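Local structure of phospho-furanose lactonase (3OVG) at residues 216-221 against 237-242; 269-274 against 318-323; 195-200 against 223-228; 251-256 against 300-305. The protein hydrolyses the lactone ring of D-xylono-1,4-lactone 5-phosphate and L-arabino-1,4-lactone 5-phosphate, using two zinc ions per subunit. One frame throughout, in Å; residues are numbered along the deposited sequence.

Contact 1. Residues 216-221 against 237-242; sequences HLNKNP and LCFDGP. With ZN (zinc ion), chain H; PO4 (phosphate ion), chain I.
His216 turns the ND1 edge of its imidazole to the carboxylate of Asp240 and binds the second zinc ion through NE2 at 2.4 Å. ND1 donates to Asp240 OD2 at 2.8 Å with an N-H...O angle of 161°; the oxygen lies close to the ring plane and is met on its syn side but from out of the carboxylate plane, the ring and carboxylate planes being nearly perpendicular. Asp240 is thus a second-shell residue that fixes the ring's rotation and probably makes NE2 a stronger zinc ligand. Asn218, with CG between its backbone N and carbonyl carbon (chi1 44°), crosses Asp240 at about a right angle. Its OD1 accepts from Asp240 N at 3.0 Å, the donor standing well above the carbonyl plane. Leu217 packs CB on Phe239 CE1 at 3.8 Å and its CG on Leu237 CD2, while the backbone N of Asn218 lies at the edge of the Phe239 ring. A water joins Leu217 N to Cys238 O, the second link being weak. The contact lies at the C-terminal ends of neighbouring parallel strands 212-215 and 236-239 of the TIM barrel, with helices 223-233 and 250-262 packed against Leu237 and Phe239, respectively.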
loop_
_atom_site.group_PDB
_atom_site.type_symbol
_atom_site.label_atom_id
_atom_site.label_comp_id
_atom_site.label_asym_id
_atom_site.label_seq_id
_atom_site.Cartn_x
_atom_site.Cartn_y
_atom_site.Cartn_z
ATOM N N HIS A 216 14.278 3.661 25.459
ATOM C CA HIS A 216 13.998 4.502 24.276
ATOM C C HIS A 216 13.771 6.006 24.490
ATOM O O HIS A 216 13.279 6.689 23.587
ATOM C CB HIS A 216 12.871 3.944 23.428
ATOM C CG HIS A 216 12.948 2.472 23.239
ATOM N ND1 HIS A 216 14.113 1.829 22.877
ATOM C CD2 HIS A 216 12.008 1.508 23.367
ATOM C CE1 HIS A 216 13.897 0.530 22.822
ATOM N NE2 HIS A 216 12.626 0.309 23.103
ATOM N N LEU A 217 14.178 6.538 25.631
ATOM C CA LEU A 217 13.986 7.957 25.829
ATOM C C LEU A 217 14.845 8.712 24.810
ATOM O O LEU A 217 14.585 9.874 24.531
ATOM C CB LEU A 217 14.361 8.383 27.250
ATOM C CG LEU A 217 13.245 8.279 28.300
ATOM C CD1 LEU A 217 12.144 9.314 27.994
ATOM C CD2 LEU A 217 12.697 6.873 28.394
ATOM N N ASN A 218 15.871 8.053 24.272
ATOM C CA ASN A 218 16.703 8.665 23.226
ATOM C C ASN A 218 15.905 9.147 22.001
ATOM O O ASN A 218 16.372 10.012 21.233
ATOM C CB ASN A 218 17.801 7.687 22.802
ATOM C CG ASN A 218 17.261 6.288 22.618
ATOM O OD1 ASN A 218 16.991 5.585 23.600
ATOM N ND2 ASN A 218 17.050 5.882 21.345
ATOM N N LYS A 219 14.709 8.600 21.815
ATOM C CA LYS A 219 13.805 9.033 20.724
ATOM C C LYS A 219 12.904 10.248 21.063
ATOM O O LYS A 219 12.107 10.703 20.238
ATOM C CB LYS A 219 12.969 7.831 20.256
ATOM C CG LYS A 219 13.813 6.846 19.447
ATOM C CD LYS A 219 13.108 5.534 19.166
ATOM C CE LYS A 219 14.058 4.580 18.411
ATOM N NZ LYS A 219 13.381 3.297 18.059
ATOM N N ASN A 220 13.034 10.768 22.273
ATOM C CA ASN A 220 12.358 11.986 22.692
ATOM C C ASN A 220 13.460 12.819 23.353
ATOM O O ASN A 220 13.540 12.850 24.565
ATOM C CB ASN A 220 11.257 11.638 23.709
ATOM C CG ASN A 220 10.487 12.865 24.228
ATOM O OD1 ASN A 220 10.690 13.971 23.757
ATOM N ND2 ASN A 220 9.606 12.656 25.239
ATOM N N PRO A 221 14.309 13.477 22.551
ATOM C CA PRO A 221 15.574 14.105 22.990
ATOM C C PRO A 221 15.337 15.403 23.774
ATOM O O PRO A 221 15.668 16.495 23.325
ATOM C CB PRO A 221 16.318 14.407 21.676
ATOM C CG PRO A 221 15.366 14.070 20.558
ATOM C CD PRO A 221 14.050 13.641 21.114
ATOM N N LEU A 237 16.922 5.454 33.200
ATOM C CA LEU A 237 16.689 5.562 31.763
ATOM C C LEU A 237 17.689 4.665 31.045
ATOM O O LEU A 237 18.884 4.844 31.198
ATOM C CB LEU A 237 16.833 7.037 31.288
ATOM C CG LEU A 237 15.962 8.048 32.055
ATOM C CD1 LEU A 237 16.052 9.492 31.528
ATOM C CD2 LEU A 237 14.487 7.559 32.119
ATOM N N CYS A 238 17.197 3.668 30.309
ATOM C CA CYS A 238 18.046 2.828 29.467
ATOM C C CYS A 238 18.067 3.396 28.060
ATOM O O CYS A 238 17.116 3.264 27.322
ATOM C CB CYS A 238 17.557 1.374 29.426
ATOM S SG CYS A 238 18.633 0.301 28.409
ATOM N N PHE A 239 19.162 4.044 27.677
ATOM C CA PHE A 239 19.236 4.603 26.343
ATOM C C PHE A 239 19.715 3.603 25.328
ATOM O O PHE A 239 20.721 2.926 25.552
ATOM C CB PHE A 239 20.206 5.800 26.318
ATOM C CG PHE A 239 19.701 6.978 27.053
ATOM C CD1 PHE A 239 18.629 7.714 26.546
ATOM C CD2 PHE A 239 20.276 7.366 28.258
ATOM C CE1 PHE A 239 18.154 8.834 27.223
ATOM C CE2 PHE A 239 19.794 8.480 28.940
ATOM C CZ PHE A 239 18.731 9.206 28.420
ATOM N N ASP A 240 19.055 3.555 24.174
ATOM C CA ASP A 240 19.766 3.091 22.987
ATOM C C ASP A 240 19.955 4.339 22.106
ATOM O O ASP A 240 19.890 5.454 22.628
ATOM C CB ASP A 240 18.995 1.979 22.301
ATOM C CG ASP A 240 17.645 2.443 21.840
ATOM O OD1 ASP A 240 17.489 2.615 20.618
ATOM O OD2 ASP A 240 16.748 2.641 22.693
ATOM N N GLY A 241 20.182 4.172 20.798
ATOM C CA GLY A 241 20.366 5.317 19.899
ATOM C C GLY A 241 21.681 5.427 19.121
ATOM O O GLY A 241 21.736 6.015 18.030
ATOM N N PRO A 242 22.768 4.861 19.656
ATOM C CA PRO A 242 23.974 4.871 18.814
ATOM C C PRO A 242 23.717 4.238 17.432
ATOM O O PRO A 242 23.086 3.165 17.360
ATOM C CB PRO A 242 24.952 4.023 19.622
ATOM C CG PRO A 242 24.550 4.238 21.044
ATOM C CD PRO A 242 23.026 4.310 20.995
HETATM ZN ZN ZN H . 11.551 -1.654 22.268
HETATM P P PO4 I . 13.917 0.668 14.240
HETATM O O1 PO4 I . 14.060 -0.738 14.851
HETATM O O2 PO4 I . 13.300 0.609 12.821
HETATM O O3 PO4 I . 13.018 1.498 15.163
HETATM O O4 PO4 I . 15.297 1.320 14.227
HETATM O O HOH W 1 15.721 5.457 27.632
HETATM O O HOH W 2 13.384 -1.959 20.625
#

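Contact 2. Residues 269-274 against 318-323; sequences ITLSLD and DILVNN. With ZN (zinc ion), chain G.
Strand 269-271 and helix segment 318-323 come within 6.6 Å of each other axis to axis, their directions 106° apart, with Ile269 and Leu271 packed against Ile319. The backbones approach closely enough for Ile319 CA to make a CA-H...O contact with Ile269 O at 3.4 Å. Ile319 divides its two branches between the strand residues: CG1, anti to the carbonyl carbon (chi1 -72°), reaches Ile269 CG2 at 3.9 Å, whereas CG2 presses on Leu271 CG at 3.6 Å. CD1 of Ile319 extends the first of these contacts, also meeting Ile269 CG2. One turn further along the helix, Asn323 CB rests on the methyl CG2 of Thr270, whose hydroxyl is hydrogen-bonded to Gln213. The strand is the last of the parallel run 157-160 to 269-271 in the TIM barrel of the phosphotriesterase family, and helix 313-327 packs on its outer side. Leu271 is also hydrogen-bonded through its backbone to Cys25, bringing in strand 22-25, and Leu320 pairs with Thr23 in the same way. A water accepts from Leu271 N at 2.9 Å and lies 2.7 Å from Ile319 O, bridging strand and helix where their backbones do not bond directly. Beyond the strand, the chain runs on to Asp274, whose OD1 binds the first zinc ion at 2.2 Å alongside His26 and His28. CG of Asp274 is anti to its backbone N (chi1 -175°), and OD1 meets the metal with OD2 farther off, at 3.5 Å from the zinc ion.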
loop_
_atom_site.group_PDB
_atom_site.type_symbol
_atom_site.label_atom_id
_atom_site.label_comp_id
_atom_site.label_asym_id
_atom_site.label_seq_id
_atom_site.Cartn_x
_atom_site.Cartn_y
_atom_site.Cartn_z
ATOM N N ILE A 269 21.330 6.048 34.626
ATOM C CA ILE A 269 21.496 5.897 33.200
ATOM C C ILE A 269 22.121 4.545 32.879
ATOM O O ILE A 269 23.183 4.195 33.407
ATOM C CB ILE A 269 22.428 6.987 32.663
ATOM C CG1 ILE A 269 21.880 8.372 33.016
ATOM C CG2 ILE A 269 22.648 6.820 31.143
ATOM C CD1 ILE A 269 22.774 9.525 32.528
ATOM N N THR A 270 21.499 3.786 31.985
ATOM C CA THR A 270 22.212 2.646 31.444
ATOM C C THR A 270 22.271 2.797 29.928
ATOM O O THR A 270 21.654 3.715 29.356
ATOM C CB THR A 270 21.548 1.303 31.842
ATOM O OG1 THR A 270 20.184 1.344 31.455
ATOM C CG2 THR A 270 21.639 1.095 33.356
ATOM N N LEU A 271 23.023 1.917 29.277
ATOM C CA LEU A 271 23.217 1.980 27.826
ATOM C C LEU A 271 22.856 0.625 27.198
ATOM O O LEU A 271 22.761 -0.380 27.892
ATOM C CB LEU A 271 24.659 2.339 27.488
ATOM C CG LEU A 271 25.053 3.827 27.460
ATOM C CD1 LEU A 271 26.498 3.953 26.998
ATOM C CD2 LEU A 271 24.118 4.568 26.500
ATOM N N SER A 272 22.672 0.630 25.886
ATOM C CA SER A 272 22.182 -0.516 25.129
ATOM C C SER A 272 22.350 -0.179 23.652
ATOM O O SER A 272 22.524 0.988 23.303
ATOM C CB SER A 272 20.711 -0.767 25.423
ATOM O OG SER A 272 19.902 0.305 24.959
ATOM N N LEU A 273 22.330 -1.190 22.794
ATOM C CA LEU A 273 22.311 -0.959 21.354
ATOM C C LEU A 273 20.877 -1.204 20.791
ATOM O O LEU A 273 20.483 -0.635 19.757
ATOM C CB LEU A 273 23.363 -1.828 20.645
ATOM C CG LEU A 273 24.768 -1.216 20.598
ATOM C CD1 LEU A 273 24.627 0.301 20.535
ATOM C CD2 LEU A 273 25.612 -1.594 21.775
ATOM N N ASP A 274 20.084 -2.010 21.499
ATOM C CA ASP A 274 18.801 -2.406 20.968
ATOM C C ASP A 274 18.944 -2.791 19.480
ATOM O O ASP A 274 18.252 -2.240 18.614
ATOM C CB ASP A 274 17.763 -1.275 21.132
ATOM C CG ASP A 274 16.369 -1.718 20.684
ATOM O OD1 ASP A 274 16.117 -2.919 20.769
ATOM O OD2 ASP A 274 15.552 -0.897 20.232
ATOM N N ASP A 318 29.781 3.920 35.991
ATOM C CA ASP A 318 28.462 3.774 36.573
ATOM C C ASP A 318 27.475 3.322 35.509
ATOM O O ASP A 318 26.708 2.385 35.739
ATOM C CB ASP A 318 27.963 5.083 37.172
ATOM C CG ASP A 318 28.653 5.426 38.483
ATOM O OD1 ASP A 318 29.216 4.525 39.139
ATOM O OD2 ASP A 318 28.593 6.598 38.857
ATOM N N ILE A 319 27.502 3.974 34.352
ATOM C CA ILE A 319 26.566 3.640 33.280
ATOM C C ILE A 319 26.649 2.174 32.792
ATOM O O ILE A 319 25.631 1.526 32.562
ATOM C CB ILE A 319 26.729 4.588 32.094
ATOM C CG1 ILE A 319 26.188 5.972 32.449
ATOM C CG2 ILE A 319 26.004 4.031 30.891
ATOM C CD1 ILE A 319 26.586 7.068 31.435
ATOM N N LEU A 320 27.862 1.663 32.624
ATOM C CA LEU A 320 28.064 0.329 32.073
ATOM C C LEU A 320 28.081 -0.767 33.148
ATOM O O LEU A 320 27.735 -1.909 32.853
ATOM C CB LEU A 320 29.378 0.259 31.260
ATOM C CG LEU A 320 29.520 1.181 30.034
ATOM C CD1 LEU A 320 30.925 1.137 29.506
ATOM C CD2 LEU A 320 28.530 0.763 28.940
ATOM N N VAL A 321 28.533 -0.436 34.364
ATOM C CA VAL A 321 28.831 -1.464 35.382
ATOM C C VAL A 321 28.048 -1.320 36.671
ATOM O O VAL A 321 27.335 -2.236 37.065
ATOM C CB VAL A 321 30.332 -1.490 35.724
ATOM C CG1 VAL A 321 30.649 -2.618 36.697
ATOM C CG2 VAL A 321 31.121 -1.654 34.465
ATOM N N ASN A 322 28.192 -0.170 37.324
ATOM C CA ASN A 322 27.528 0.091 38.604
ATOM C C ASN A 322 25.991 0.202 38.566
ATOM O O ASN A 322 25.291 -0.367 39.418
ATOM C CB ASN A 322 28.143 1.312 39.321
ATOM C CG ASN A 322 29.547 1.028 39.872
ATOM O OD1 ASN A 322 29.861 -0.099 40.250
ATOM N ND2 ASN A 322 30.397 2.052 39.899
ATOM N N ASN A 323 25.464 0.917 37.583
ATOM C CA ASN A 323 24.017 1.081 37.483
ATOM C C ASN A 323 23.340 -0.259 37.165
ATOM O O ASN A 323 22.358 -0.633 37.808
ATOM C CB ASN A 323 23.668 2.171 36.476
ATOM C CG ASN A 323 24.283 3.538 36.852
ATOM O OD1 ASN A 323 24.267 4.493 36.046
ATOM N ND2 ASN A 323 24.835 3.628 38.052
HETATM ZN ZN ZN G . 14.290 -3.953 21.489
HETATM O O HOH W 3 24.579 -0.070 30.696
HETATM O O HOH W 2 13.384 -1.959 20.625
HETATM O O HOH W 4 13.446 -4.498 19.194
#

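Contact 3. Residues 195-200 against 223-228; sequences ALEVAK and KYYYEK
Two neighbouring helices on the outside of the TIM barrel, 195-205 and 223-233, meet here through the phenol of Tyr225 and the first turn of the other helix, at Ala195 and Leu196. The segment axes are 10.8 Å apart and run nearly parallel, 5° between them, and the gap is spanned mainly by the tyrosine and lysine side chains. Tyr225 has CG anti to its backbone N (chi1 -173°), and its ring reaches across with OH leading. Leu196 N donates to that oxygen at 2.9 Å in an almost straight bond of 169°. The two ring positions next to CZ touch different residues: CE2 lies 4.0 Å from Ala195 CB and CE1 the same distance from Leu196 CB. Farther along, Leu196 CD2 packs on Lys228 CE at 3.8 Å, while the ammonium group of Lys228 pairs with Glu232. A water donates to Glu197 OE1 at 2.6 Å and is hydrogen-bonded to Tyr225 OH, and Glu197 OE2 forms a salt bridge with Arg301 of a neighbouring subunit. The phenol oxygen therefore satisfies a main-chain N-H in the first helical turn and is tied by water to a carboxylate at the subunit interface, an environment that probably polarises the hydroxyl.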
loop_
_atom_site.group_PDB
_atom_site.type_symbol
_atom_site.label_atom_id
_atom_site.label_comp_id
_atom_site.label_asym_id
_atom_site.label_seq_id
_atom_site.Cartn_x
_atom_site.Cartn_y
_atom_site.Cartn_z
ATOM N N ALA A 195 6.871 8.332 29.410
ATOM C CA ALA A 195 7.856 7.690 30.283
ATOM C C ALA A 195 7.596 8.043 31.757
ATOM O O ALA A 195 7.691 7.191 32.642
ATOM C CB ALA A 195 9.246 8.082 29.877
ATOM N N LEU A 196 7.263 9.307 32.005
ATOM C CA LEU A 196 6.976 9.769 33.359
ATOM C C LEU A 196 5.822 8.927 33.930
ATOM O O LEU A 196 5.843 8.479 35.070
ATOM C CB LEU A 196 6.561 11.244 33.307
ATOM C CG LEU A 196 6.190 11.895 34.637
ATOM C CD1 LEU A 196 7.369 11.777 35.640
ATOM C CD2 LEU A 196 5.787 13.339 34.421
ATOM N N GLU A 197 4.813 8.719 33.105
ATOM C CA GLU A 197 3.596 8.087 33.545
ATOM C C GLU A 197 3.806 6.574 33.758
ATOM O O GLU A 197 3.320 6.022 34.722
ATOM C CB GLU A 197 2.464 8.400 32.558
ATOM C CG GLU A 197 1.971 9.875 32.634
ATOM C CD GLU A 197 2.961 10.846 32.003
ATOM O OE1 GLU A 197 3.665 10.449 31.065
ATOM O OE2 GLU A 197 3.045 11.999 32.432
ATOM N N VAL A 198 4.552 5.922 32.876
ATOM C CA VAL A 198 4.965 4.544 33.108
ATOM C C VAL A 198 5.630 4.412 34.497
ATOM O O VAL A 198 5.220 3.574 35.323
ATOM C CB VAL A 198 5.903 4.073 32.031
ATOM C CG1 VAL A 198 6.680 2.835 32.537
ATOM C CG2 VAL A 198 5.097 3.785 30.772
ATOM N N ALA A 199 6.600 5.283 34.762
ATOM C CA ALA A 199 7.281 5.356 36.068
ATOM C C ALA A 199 6.309 5.477 37.234
ATOM O O ALA A 199 6.325 4.657 38.155
ATOM C CB ALA A 199 8.345 6.521 36.114
ATOM N N LYS A 200 5.434 6.473 37.191
ATOM C CA LYS A 200 4.500 6.692 38.299
ATOM C C LYS A 200 3.554 5.528 38.489
ATOM O O LYS A 200 3.222 5.153 39.616
ATOM C CB LYS A 200 3.725 7.981 38.073
ATOM C CG LYS A 200 4.634 9.204 38.208
ATOM C CD LYS A 200 4.165 10.343 37.313
ATOM C CE LYS A 200 3.298 11.347 38.028
ATOM N NZ LYS A 200 3.157 12.622 37.206
ATOM N N LYS A 223 16.112 17.070 27.235
ATOM C CA LYS A 223 16.934 16.908 28.422
ATOM C C LYS A 223 16.182 17.239 29.712
ATOM O O LYS A 223 16.501 16.683 30.769
ATOM C CB LYS A 223 18.230 17.714 28.327
ATOM C CG LYS A 223 18.050 19.212 28.454
ATOM C CD LYS A 223 19.216 19.906 27.741
ATOM C CE LYS A 223 19.292 21.395 28.084
ATOM N NZ LYS A 223 20.572 21.932 27.544
ATOM N N TYR A 224 15.191 18.126 29.605
ATOM C CA TYR A 224 14.402 18.583 30.742
ATOM C C TYR A 224 13.485 17.462 31.188
ATOM O O TYR A 224 13.328 17.204 32.372
ATOM C CB TYR A 224 13.593 19.852 30.375
ATOM C CG TYR A 224 14.480 20.985 29.898
ATOM C CD1 TYR A 224 15.306 21.664 30.786
ATOM C CD2 TYR A 224 14.528 21.341 28.562
ATOM C CE1 TYR A 224 16.154 22.716 30.349
ATOM C CE2 TYR A 224 15.345 22.383 28.110
ATOM C CZ TYR A 224 16.156 23.054 29.010
ATOM O OH TYR A 224 16.953 24.074 28.564
ATOM N N TYR A 225 12.879 16.812 30.208
ATOM C CA TYR A 225 12.025 15.662 30.455
ATOM C C TYR A 225 12.831 14.530 31.102
ATOM O O TYR A 225 12.353 13.903 32.027
ATOM C CB TYR A 225 11.374 15.202 29.134
ATOM C CG TYR A 225 10.318 14.095 29.287
ATOM C CD1 TYR A 225 9.211 14.276 30.115
ATOM C CD2 TYR A 225 10.430 12.890 28.582
ATOM C CE1 TYR A 225 8.244 13.273 30.265
ATOM C CE2 TYR A 225 9.483 11.882 28.721
ATOM C CZ TYR A 225 8.382 12.081 29.556
ATOM O OH TYR A 225 7.419 11.093 29.672
ATOM N N TYR A 226 14.047 14.267 30.607
ATOM C CA TYR A 226 14.882 13.191 31.135
ATOM C C TYR A 226 15.096 13.446 32.630
ATOM O O TYR A 226 14.947 12.569 33.499
ATOM C CB TYR A 226 16.279 13.172 30.463
ATOM C CG TYR A 226 16.314 12.747 29.021
ATOM C CD1 TYR A 226 15.196 12.209 28.393
ATOM C CD2 TYR A 226 17.502 12.840 28.287
ATOM C CE1 TYR A 226 15.257 11.813 27.056
ATOM C CE2 TYR A 226 17.564 12.452 26.964
ATOM C CZ TYR A 226 16.451 11.934 26.356
ATOM O OH TYR A 226 16.537 11.532 25.041
ATOM N N GLU A 227 15.442 14.692 32.899
ATOM C CA GLU A 227 15.783 15.113 34.226
ATOM C C GLU A 227 14.565 15.023 35.160
ATOM O O GLU A 227 14.682 14.546 36.304
ATOM C CB GLU A 227 16.352 16.545 34.158
ATOM C CG GLU A 227 16.565 17.147 35.502
ATOM C CD GLU A 227 17.149 18.564 35.378
ATOM O OE1 GLU A 227 16.885 19.228 34.345
ATOM O OE2 GLU A 227 17.849 18.984 36.318
ATOM N N LYS A 228 13.412 15.462 34.647
ATOM C CA LYS A 228 12.141 15.424 35.367
ATOM C C LYS A 228 11.795 13.997 35.789
ATOM O O LYS A 228 11.388 13.743 36.944
ATOM C CB LYS A 228 10.999 15.971 34.493
ATOM C CG LYS A 228 9.622 16.086 35.230
ATOM C CD LYS A 228 8.509 16.550 34.264
ATOM C CE LYS A 228 7.178 16.875 34.946
ATOM N NZ LYS A 228 7.335 17.833 36.094
HETATM O O HOH W 5 5.035 12.248 29.735
#

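Contact 4. Residues 251-256 against 300-305; sequences SLLAEN and DRFLPL
Leu253 meets Phe302 almost entirely through one rim atom of the ring, CZ. From the leucine backbone outward, CB comes to 4.2 Å from Phe302 CZ. CG, anti to the backbone N (chi1 177°), draws closer, to 3.7 Å from CZ. At the tip, the methyl CD2 reaches 3.5 Å from CZ, with Phe302 CE1 and CE2 both at 4.2 Å, so the methyl is equally far from the two atoms flanking CZ. The two side chains cross at about a right angle. Beside this pair, Ala254 CB nestles against Leu305, touching CG and the branch CD2, both at 3.9 Å. That CD2 also lies against the backbone N of Ser251, so the leucine spans a turn of the facing helix. No hydrogen bond crosses the contact: it is apolar packing between helix segments whose axes are 10.2 Å apart and inclined at 38°. Helix 250-262 precedes strand 269-271 in the TIM barrel, while helix 296-309 leads on to helix 313-327, which Leu303 touches at Ile316 and Leu320. Around the outside, Tyr224 of a neighbouring subunit packs on Ser251 and Leu305, placing the pair of helices at a subunit interface.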
loop_
_atom_site.group_PDB
_atom_site.type_symbol
_atom_site.label_atom_id
_atom_site.label_comp_id
_atom_site.label_asym_id
_atom_site.label_seq_id
_atom_site.Cartn_x
_atom_site.Cartn_y
_atom_site.Cartn_z
ATOM N N SER A 251 25.456 12.478 18.305
ATOM C CA SER A 251 25.924 13.635 19.076
ATOM C C SER A 251 24.828 14.104 20.015
ATOM O O SER A 251 25.094 14.627 21.086
ATOM C CB SER A 251 26.314 14.790 18.160
ATOM O OG SER A 251 25.259 15.045 17.221
ATOM N N LEU A 252 23.584 13.929 19.608
ATOM C CA LEU A 252 22.509 14.491 20.404
ATOM C C LEU A 252 22.361 13.696 21.704
ATOM O O LEU A 252 22.270 14.279 22.776
ATOM C CB LEU A 252 21.216 14.539 19.588
ATOM C CG LEU A 252 19.941 15.057 20.265
ATOM C CD1 LEU A 252 20.125 16.502 20.724
ATOM C CD2 LEU A 252 18.737 14.916 19.313
ATOM N N LEU A 253 22.358 12.366 21.596
ATOM C CA LEU A 253 22.330 11.500 22.769
ATOM C C LEU A 253 23.552 11.759 23.695
ATOM O O LEU A 253 23.419 11.804 24.912
ATOM C CB LEU A 253 22.337 10.037 22.359
ATOM C CG LEU A 253 22.377 9.059 23.539
ATOM C CD1 LEU A 253 21.214 9.295 24.476
ATOM C CD2 LEU A 253 22.360 7.608 23.074
ATOM N N ALA A 254 24.736 11.887 23.107
ATOM C CA ALA A 254 25.939 12.207 23.881
ATOM C C ALA A 254 25.755 13.491 24.706
ATOM O O ALA A 254 25.954 13.495 25.921
ATOM C CB ALA A 254 27.159 12.332 22.954
ATOM N N GLU A 255 25.359 14.577 24.059
ATOM C CA GLU A 255 25.192 15.817 24.802
ATOM C C GLU A 255 24.037 15.736 25.815
ATOM O O GLU A 255 24.097 16.328 26.885
ATOM C CB GLU A 255 25.074 17.024 23.857
ATOM C CG GLU A 255 26.309 17.179 22.941
ATOM C CD GLU A 255 26.217 18.387 22.024
ATOM O OE1 GLU A 255 25.106 18.924 21.896
ATOM O OE2 GLU A 255 27.253 18.815 21.441
ATOM N N ASN A 256 22.988 14.984 25.511
ATOM C CA ASN A 256 21.926 14.876 26.512
ATOM C C ASN A 256 22.372 14.088 27.768
ATOM O O ASN A 256 22.054 14.446 28.937
ATOM C CB ASN A 256 20.622 14.375 25.867
ATOM C CG ASN A 256 19.880 15.492 25.135
ATOM O OD1 ASN A 256 20.088 16.664 25.429
ATOM N ND2 ASN A 256 19.001 15.129 24.199
ATOM N N ASP A 300 33.934 1.239 20.152
ATOM C CA ASP A 300 34.814 1.833 19.149
ATOM C C ASP A 300 34.490 3.289 18.820
ATOM O O ASP A 300 35.363 4.039 18.407
ATOM C CB ASP A 300 34.722 1.042 17.852
ATOM C CG ASP A 300 35.279 -0.354 17.975
ATOM O OD1 ASP A 300 35.965 -0.655 18.986
ATOM O OD2 ASP A 300 35.018 -1.155 17.044
ATOM N N ARG A 301 33.232 3.689 19.003
ATOM C CA ARG A 301 32.742 4.980 18.475
ATOM C C ARG A 301 31.914 5.735 19.510
ATOM O O ARG A 301 32.155 6.906 19.786
ATOM C CB ARG A 301 31.882 4.760 17.204
ATOM C CG ARG A 301 32.675 4.239 15.982
ATOM C CD ARG A 301 33.350 5.397 15.248
ATOM N NE ARG A 301 32.380 6.158 14.453
ATOM C CZ ARG A 301 32.032 5.811 13.214
ATOM N NH1 ARG A 301 32.599 4.751 12.627
ATOM N NH2 ARG A 301 31.146 6.522 12.545
ATOM N N PHE A 302 30.935 5.074 20.112
ATOM C CA PHE A 302 30.041 5.861 20.944
ATOM C C PHE A 302 30.648 6.279 22.292
ATOM O O PHE A 302 30.493 7.409 22.683
ATOM C CB PHE A 302 28.659 5.240 21.119
ATOM C CG PHE A 302 27.679 6.185 21.750
ATOM C CD1 PHE A 302 27.151 7.228 21.013
ATOM C CD2 PHE A 302 27.306 6.039 23.084
ATOM C CE1 PHE A 302 26.249 8.107 21.589
ATOM C CE2 PHE A 302 26.422 6.919 23.673
ATOM C CZ PHE A 302 25.885 7.954 22.925
ATOM N N LEU A 303 31.348 5.397 22.990
ATOM C CA LEU A 303 31.936 5.806 24.266
ATOM C C LEU A 303 33.072 6.828 24.049
ATOM O O LEU A 303 33.181 7.786 24.807
ATOM C CB LEU A 303 32.379 4.605 25.101
ATOM C CG LEU A 303 31.269 3.650 25.570
ATOM C CD1 LEU A 303 31.853 2.334 26.060
ATOM C CD2 LEU A 303 30.374 4.276 26.639
ATOM N N PRO A 304 33.910 6.639 23.005
ATOM C CA PRO A 304 34.843 7.751 22.744
ATOM C C PRO A 304 34.102 9.063 22.523
ATOM O O PRO A 304 34.608 10.105 22.943
ATOM C CB PRO A 304 35.592 7.315 21.480
ATOM C CG PRO A 304 35.537 5.801 21.537
ATOM C CD PRO A 304 34.200 5.462 22.168
ATOM N N LEU A 305 32.918 9.028 21.905
ATOM C CA LEU A 305 32.160 10.268 21.733
ATOM C C LEU A 305 31.681 10.845 23.070
ATOM O O LEU A 305 31.718 12.062 23.289
ATOM C CB LEU A 305 30.983 10.084 20.768
ATOM C CG LEU A 305 30.035 11.282 20.583
ATOM C CD1 LEU A 305 30.754 12.479 19.937
ATOM C CD2 LEU A 305 28.778 10.882 19.711
#

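From the N terminus, contact 3 opens first at 195-200 and, before it closes at 223-228, contact 1 begins at 216-221. These two loops therefore cross, with contact 1 closing at 237-242 after helix 223-233, at the next barrel strand. Contacts 4 and 2 form a second crossing pair: 251-256 and 269-274 open in turn, then 300-305 and 318-323 close them in the same order, each over 43 intervening residues. The pairs follow in series but touch, since strands 236-239 and 269-271 are neighbours and Leu253 of contact 4 packs on Phe239 of contact 1. Contacts 1 and 2 share a water at the zinc site, and contacts 3 and 4 both reach neighbouring subunits.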